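Local coordinates for pyrroline carboxylate reductase (Plasmodium falciparum, PDB 2RCY), which binds NADP and probably catalyses the NADPH-dependent reduction of pyrroline-5-carboxylate to proline, at residues I61-V66 and L86-C91; N107-V112 and C128-V133. All blocks are in the same frame, centred on the assembly; numbering follows the deposited sequence.

Contact 1 (I61-V66 and L86-C91); sequences IIVCAV and LLISIC. With NAP (NADP nicotinamide-adenine-dinucleotide phosphate), chain G.
Ile61-Cys64 and Leu86-Ser89 pair as parallel neighbours, their axes 4.7 Å apart at 22°, with Ile62 N to Leu86 O, Ile88 N to Ile62 O and Cys64 N to Ile88 O forming the ladder; a weak fourth bond from Ile90 N to Cys64 O (3.3 Å) prolongs it past the strand ends. On one face, Ile61 and Leu86 lie side by side, CG1 to CD2, while Ile61 CG2 meets Ile88 CG2 at 3.7 Å. Ile88 CG1, placed by an unstaggered chi1 of 100°, presses against Val63 CG2 at 3.5 Å. The other face carries Ile62 CG2 against Leu87 CD1; past the strand end, Cys91 of the following loop brings its SG to 3.9 Å from Cys64 SG, too far for a disulfide. Beyond the strands, the NADP ribose hydroxyl O3D donates to Val66 O at 2.7 Å, and Val66 CG1 lies 3.5 Å from adenine N3A. Cofactor binding at the C-terminal strand ends is characteristic of the Rossmann fold. The pair belongs to a beta-alpha-beta unit through helix 71-77: strand 7-10 borders Ile61-Cys64, strand 108-113 borders Leu86-Ser89, and helix 135-146 covers the Ile61, Leu86 and Ile88 face.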
loop_
_atom_site.group_PDB
_atom_site.type_symbol
_atom_site.label_atom_id
_atom_site.label_comp_id
_atom_site.label_asym_id
_atom_site.label_seq_id
_atom_site.Cartn_x
_atom_site.Cartn_y
_atom_site.Cartn_z
ATOM N N ILE A 61 -38.305 36.507 -10.593
ATOM C CA ILE A 61 -37.273 35.694 -9.957
ATOM C C ILE A 61 -36.329 35.150 -11.030
ATOM O O ILE A 61 -36.763 34.499 -11.984
ATOM C CB ILE A 61 -37.880 34.549 -9.098
ATOM C CG1 ILE A 61 -38.589 35.129 -7.867
ATOM C CG2 ILE A 61 -36.800 33.551 -8.673
ATOM C CD1 ILE A 61 -39.408 34.126 -7.070
ATOM N N ILE A 62 -35.040 35.436 -10.865
ATOM C CA ILE A 62 -34.018 35.047 -11.835
ATOM C C ILE A 62 -33.109 33.968 -11.248
ATOM O O ILE A 62 -32.600 34.109 -10.134
ATOM C CB ILE A 62 -33.179 36.269 -12.313
ATOM C CG1 ILE A 62 -34.074 37.347 -12.939
ATOM C CG2 ILE A 62 -32.128 35.848 -13.328
ATOM C CD1 ILE A 62 -34.542 38.426 -11.970
ATOM N N VAL A 63 -32.924 32.889 -12.004
ATOM C CA VAL A 63 -32.069 31.779 -11.589
ATOM C C VAL A 63 -30.785 31.759 -12.414
ATOM O O VAL A 63 -30.827 31.672 -13.644
ATOM C CB VAL A 63 -32.791 30.408 -11.702
ATOM C CG1 VAL A 63 -31.905 29.281 -11.182
ATOM C CG2 VAL A 63 -34.104 30.426 -10.945
ATOM N N CYS A 64 -29.650 31.851 -11.726
ATOM C CA CYS A 64 -28.341 31.762 -12.363
ATOM C C CYS A 64 -27.904 30.303 -12.435
ATOM O O CYS A 64 -27.428 29.736 -11.449
ATOM C CB CYS A 64 -27.312 32.603 -11.602
ATOM S SG CYS A 64 -25.741 32.820 -12.467
ATOM N N ALA A 65 -28.080 29.699 -13.608
ATOM C CA ALA A 65 -27.818 28.272 -13.801
ATOM C C ALA A 65 -26.637 28.001 -14.738
ATOM O O ALA A 65 -26.569 26.950 -15.380
ATOM C CB ALA A 65 -29.080 27.565 -14.295
ATOM N N VAL A 66 -25.711 28.953 -14.809
ATOM C CA VAL A 66 -24.498 28.799 -15.612
ATOM C C VAL A 66 -23.357 28.230 -14.771
ATOM O O VAL A 66 -23.442 28.200 -13.541
ATOM C CB VAL A 66 -24.047 30.139 -16.263
ATOM C CG1 VAL A 66 -25.054 30.604 -17.298
ATOM C CG2 VAL A 66 -23.817 31.218 -15.212
ATOM N N LEU A 86 -35.723 39.284 -7.185
ATOM C CA LEU A 86 -35.039 38.217 -6.457
ATOM C C LEU A 86 -34.112 37.411 -7.362
ATOM O O LEU A 86 -34.544 36.840 -8.366
ATOM C CB LEU A 86 -36.050 37.295 -5.763
ATOM C CG LEU A 86 -35.510 36.196 -4.840
ATOM C CD1 LEU A 86 -34.939 36.778 -3.553
ATOM C CD2 LEU A 86 -36.598 35.185 -4.527
ATOM N N LEU A 87 -32.835 37.379 -6.996
ATOM C CA LEU A 87 -31.841 36.581 -7.699
ATOM C C LEU A 87 -31.514 35.326 -6.897
ATOM O O LEU A 87 -31.063 35.411 -5.752
ATOM C CB LEU A 87 -30.568 37.398 -7.947
ATOM C CG LEU A 87 -29.370 36.691 -8.593
ATOM C CD1 LEU A 87 -29.601 36.446 -10.080
ATOM C CD2 LEU A 87 -28.099 37.493 -8.369
ATOM N N ILE A 88 -31.757 34.165 -7.502
ATOM C CA ILE A 88 -31.370 32.894 -6.888
ATOM C C ILE A 88 -30.220 32.267 -7.681
ATOM O O ILE A 88 -30.294 32.136 -8.905
ATOM C CB ILE A 88 -32.587 31.915 -6.661
ATOM C CG1 ILE A 88 -32.692 30.834 -7.739
ATOM C CG2 ILE A 88 -33.907 32.674 -6.516
ATOM C CD1 ILE A 88 -32.149 29.494 -7.307
ATOM N N SER A 89 -29.150 31.913 -6.977
ATOM C CA SER A 89 -27.973 31.325 -7.611
ATOM C C SER A 89 -27.813 29.864 -7.216
ATOM O O SER A 89 -27.853 29.525 -6.032
ATOM C CB SER A 89 -26.712 32.116 -7.245
ATOM O OG SER A 89 -25.569 31.577 -7.882
ATOM N N ILE A 90 -27.643 29.004 -8.217
ATOM C CA ILE A 90 -27.382 27.582 -7.980
ATOM C C ILE A 90 -25.921 27.214 -8.256
ATOM O O ILE A 90 -25.551 26.038 -8.213
ATOM C CB ILE A 90 -28.350 26.646 -8.769
ATOM C CG1 ILE A 90 -28.179 26.815 -10.283
ATOM C CG2 ILE A 90 -29.797 26.877 -8.334
ATOM C CD1 ILE A 90 -28.673 25.636 -11.099
ATOM N N CYS A 91 -25.103 28.231 -8.526
ATOM C CA CYS A 91 -23.680 28.050 -8.813
ATOM C C CYS A 91 -22.927 27.469 -7.624
ATOM O O CYS A 91 -23.063 27.947 -6.496
ATOM C CB CYS A 91 -23.037 29.372 -9.242
ATOM S SG CYS A 91 -23.571 29.982 -10.855
HETATM P PA NAP G . -23.666 22.667 -17.934
HETATM O O1A NAP G . -24.437 21.415 -18.272
HETATM O O2A NAP G . -22.391 22.973 -18.682
HETATM O O5B NAP G . -24.677 23.916 -18.037
HETATM C C5B NAP G . -24.262 25.218 -18.441
HETATM C C4B NAP G . -25.268 25.734 -19.461
HETATM O O4B NAP G . -25.229 27.161 -19.539
HETATM C C3B NAP G . -24.975 25.198 -20.855
HETATM O O3B NAP G . -26.093 24.430 -21.312
HETATM C C2B NAP G . -24.764 26.419 -21.731
HETATM O O2B NAP G . -25.453 26.306 -22.976
HETATM C C1B NAP G . -25.320 27.572 -20.906
HETATM N N9A NAP G . -24.586 28.852 -21.098
HETATM C C8A NAP G . -23.307 29.006 -21.481
HETATM N N7A NAP G . -23.015 30.325 -21.535
HETATM C C5A NAP G . -24.124 31.001 -21.177
HETATM C C6A NAP G . -24.425 32.353 -21.047
HETATM N N6A NAP G . -23.486 33.296 -21.305
HETATM N N1A NAP G . -25.667 32.721 -20.657
HETATM C C2A NAP G . -26.610 31.800 -20.397
HETATM N N3A NAP G . -26.344 30.490 -20.515
HETATM C C4A NAP G . -25.110 30.066 -20.901
HETATM O O3 NAP G . -23.332 22.660 -16.361
HETATM P PN NAP G . -24.418 22.202 -15.264
HETATM O O1N NAP G . -24.026 20.833 -14.769
HETATM O O2N NAP G . -25.808 22.440 -15.804
HETATM O O5D NAP G . -24.154 23.222 -14.052
HETATM C C5D NAP G . -24.563 24.586 -14.094
HETATM C C4D NAP G . -24.498 25.162 -12.683
HETATM O O4D NAP G . -25.332 24.405 -11.803
HETATM C C3D NAP G . -23.088 25.124 -12.108
HETATM O O3D NAP G . -22.769 26.421 -11.601
HETATM C C2D NAP G . -23.135 24.103 -10.985
HETATM O O2D NAP G . -22.352 24.501 -9.854
HETATM C C1D NAP G . -24.609 24.042 -10.621
HETATM N N1N NAP G . -25.029 22.725 -10.125
HETATM C C2N NAP G . -25.003 21.648 -10.930
HETATM C C3N NAP G . -25.412 20.402 -10.458
HETATM C C7N NAP G . -25.389 19.207 -11.365
HETATM O O7N NAP G . -24.918 19.306 -12.606
HETATM N N7N NAP G . -25.839 18.108 -10.956
HETATM C C4N NAP G . -25.848 20.278 -9.139
HETATM C C5N NAP G . -25.866 21.405 -8.326
HETATM C C6N NAP G . -25.448 22.626 -8.852
HETATM P P2B NAP G . -24.831 25.507 -24.234
HETATM O O1X NAP G . -25.661 25.986 -25.403
HETATM O O2X NAP G . -23.380 25.929 -24.285
HETATM O O3X NAP G . -25.043 24.052 -23.894
#

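Contact 2 (N107-V112 and C128-V133); sequences NKIVWV and CSNKNV
Cys128 and Trp111 form the hydrogen-bonded pair of an antiparallel hairpin: Trp111 N donates to Cys128 O at 2.8 Å, and Cys128 N returns a longer bond to Trp111 O at 3.2 Å. Cys128 SG, set between its own backbone N and carbonyl carbon (chi1 58°), approaches Trp111 CE3 to 3.8 Å. It lies 68° off the ring normal, an oblique sulfur-aromatic contact, while the indole NE1 is bonded to Cys91 O. Ser129 follows as the non-hydrogen-bonded partner of Val110, with CB 4.0 Å from Val110 CB. At Asn130 the strand gives way to a loop, yet its backbone N still donates to Ile109 O. The Asn130 side chain crosses that of Ile109 at about a right angle and engages the backbone twice: ND2 donates to Asn107 O at 2.9 Å, while OD1 accepts from Ile109 N at 3.2 Å, with that donor 50° above the carboxamide plane. Asn132 ND2 donates a second hydrogen bond to the same Asn107 O, from the opposite face of the peptide plane to Asn130 ND2. The backbone O of Asn132 rests 3.4 Å from Lys108 CG, and Val133 CG2 ends the segment 3.5 Å from Ile109 O. Helix 135-146 packs on Ser129 and Val133, helix 96-103 on Cys128 and Asn130. The chemistry thus changes along the hairpin: main-chain pairing holds the Trp111 end, whereas two asparagine carboxamides extend the polar link beyond the strand, and the double grip on Asn107 O would be expected to restrain that carbonyl.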
loop_
_atom_site.group_PDB
_atom_site.type_symbol
_atom_site.label_atom_id
_atom_site.label_comp_id
_atom_site.label_asym_id
_atom_site.label_seq_id
_atom_site.Cartn_x
_atom_site.Cartn_y
_atom_site.Cartn_z
ATOM N N ASN A 107 -28.835 44.293 -3.865
ATOM C CA ASN A 107 -29.763 43.321 -4.444
ATOM C C ASN A 107 -30.214 42.232 -3.467
ATOM O O ASN A 107 -29.599 42.027 -2.419
ATOM C CB ASN A 107 -29.157 42.685 -5.699
ATOM C CG ASN A 107 -29.175 43.618 -6.897
ATOM O OD1 ASN A 107 -30.219 44.160 -7.263
ATOM N ND2 ASN A 107 -28.019 43.797 -7.523
ATOM N N LYS A 108 -31.301 41.548 -3.824
ATOM C CA LYS A 108 -31.803 40.403 -3.065
ATOM C C LYS A 108 -31.161 39.117 -3.587
ATOM O O LYS A 108 -31.472 38.654 -4.694
ATOM C CB LYS A 108 -33.331 40.316 -3.159
ATOM C CG LYS A 108 -34.074 41.417 -2.416
ATOM C CD LYS A 108 -35.574 41.328 -2.654
ATOM C CE LYS A 108 -36.351 42.257 -1.728
ATOM N NZ LYS A 108 -36.113 43.699 -2.024
ATOM N N ILE A 109 -30.258 38.551 -2.789
ATOM C CA ILE A 109 -29.472 37.390 -3.212
ATOM C C ILE A 109 -29.687 36.187 -2.299
ATOM O O ILE A 109 -29.480 36.261 -1.084
ATOM C CB ILE A 109 -27.957 37.724 -3.315
ATOM C CG1 ILE A 109 -27.731 38.911 -4.259
ATOM C CG2 ILE A 109 -27.163 36.505 -3.796
ATOM C CD1 ILE A 109 -26.471 39.702 -3.976
ATOM N N VAL A 110 -30.106 35.080 -2.904
ATOM C CA VAL A 110 -30.266 33.812 -2.199
ATOM C C VAL A 110 -29.498 32.705 -2.935
ATOM O O VAL A 110 -29.625 32.550 -4.150
ATOM C CB VAL A 110 -31.775 33.456 -1.966
ATOM C CG1 VAL A 110 -32.573 33.521 -3.260
ATOM C CG2 VAL A 110 -31.932 32.099 -1.298
ATOM N N TRP A 111 -28.684 31.963 -2.189
ATOM C CA TRP A 111 -27.856 30.904 -2.760
ATOM C C TRP A 111 -28.442 29.524 -2.465
ATOM O O TRP A 111 -28.367 29.032 -1.338
ATOM C CB TRP A 111 -26.412 31.030 -2.252
ATOM C CG TRP A 111 -25.449 29.990 -2.769
ATOM C CD1 TRP A 111 -25.508 29.325 -3.962
ATOM C CD2 TRP A 111 -24.261 29.530 -2.115
ATOM N NE1 TRP A 111 -24.444 28.466 -4.081
ATOM C CE2 TRP A 111 -23.660 28.573 -2.964
ATOM C CE3 TRP A 111 -23.649 29.824 -0.888
ATOM C CZ2 TRP A 111 -22.476 27.910 -2.626
ATOM C CZ3 TRP A 111 -22.471 29.165 -0.555
ATOM C CH2 TRP A 111 -21.898 28.220 -1.421
ATOM N N VAL A 112 -29.026 28.915 -3.493
ATOM C CA VAL A 112 -29.682 27.615 -3.374
ATOM C C VAL A 112 -28.816 26.522 -4.000
ATOM O O VAL A 112 -28.283 26.694 -5.098
ATOM C CB VAL A 112 -31.083 27.623 -4.050
ATOM C CG1 VAL A 112 -31.808 26.296 -3.837
ATOM C CG2 VAL A 112 -31.930 28.776 -3.525
ATOM N N CYS A 128 -29.159 29.592 1.678
ATOM C CA CYS A 128 -28.886 30.704 2.573
ATOM C C CYS A 128 -29.132 31.986 1.784
ATOM O O CYS A 128 -29.128 31.973 0.549
ATOM C CB CYS A 128 -27.444 30.646 3.083
ATOM S SG CYS A 128 -26.191 30.673 1.784
ATOM N N SER A 129 -29.351 33.088 2.493
ATOM C CA SER A 129 -29.678 34.354 1.849
ATOM C C SER A 129 -28.998 35.537 2.529
ATOM O O SER A 129 -28.612 35.454 3.697
ATOM C CB SER A 129 -31.195 34.552 1.824
ATOM O OG SER A 129 -31.735 34.531 3.132
ATOM N N ASN A 130 -28.856 36.636 1.791
ATOM C CA ASN A 130 -28.225 37.842 2.322
ATOM C C ASN A 130 -29.159 38.669 3.213
ATOM O O ASN A 130 -30.233 38.203 3.608
ATOM C CB ASN A 130 -27.616 38.692 1.190
ATOM C CG ASN A 130 -28.666 39.337 0.289
ATOM O OD1 ASN A 130 -29.846 38.992 0.326
ATOM N ND2 ASN A 130 -28.224 40.282 -0.534
ATOM N N LYS A 131 -28.733 39.892 3.523
ATOM C CA LYS A 131 -29.468 40.791 4.407
ATOM C C LYS A 131 -30.784 41.277 3.787
ATOM O O LYS A 131 -31.754 41.533 4.503
ATOM C CB LYS A 131 -28.581 41.985 4.778
ATOM C CG LYS A 131 -28.986 42.714 6.049
ATOM C CD LYS A 131 -28.024 43.854 6.354
ATOM N N ASN A 132 -30.810 41.384 2.460
ATOM C CA ASN A 132 -31.943 41.968 1.740
ATOM C C ASN A 132 -33.095 41.009 1.418
ATOM O O ASN A 132 -34.154 41.443 0.959
ATOM C CB ASN A 132 -31.458 42.665 0.465
ATOM C CG ASN A 132 -30.553 43.853 0.755
ATOM O OD1 ASN A 132 -30.732 44.567 1.742
ATOM N ND2 ASN A 132 -29.575 44.069 -0.114
ATOM N N VAL A 133 -32.888 39.717 1.658
ATOM C CA VAL A 133 -33.939 38.720 1.455
ATOM C C VAL A 133 -34.835 38.644 2.693
ATOM O O VAL A 133 -34.376 38.300 3.789
ATOM C CB VAL A 133 -33.357 37.327 1.097
ATOM C CG1 VAL A 133 -34.449 36.261 1.080
ATOM C CG2 VAL A 133 -32.650 37.375 -0.251
#

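Contacts 1 and 2 are successive joins in one sheet, their centres about 11 Å apart, with strands 86-89 and 108-113 as direct neighbours. Contact 1 is wholly buried, parallel and chiefly aliphatic; contact 2 is antiparallel, and several of its residues, including both asparagines that bind Asn107, are partly exposed. Ser89 O accepts from Val112 N across the shared seam, and the indole bond to Cys91 ties the hairpin to the loop that approaches NADP. Helix 135-146 reaches both contacts. Contact 1 touches the cofactor directly, whereas the Trp111 side chain of contact 2 stays about 7 Å from it at the nearest atoms.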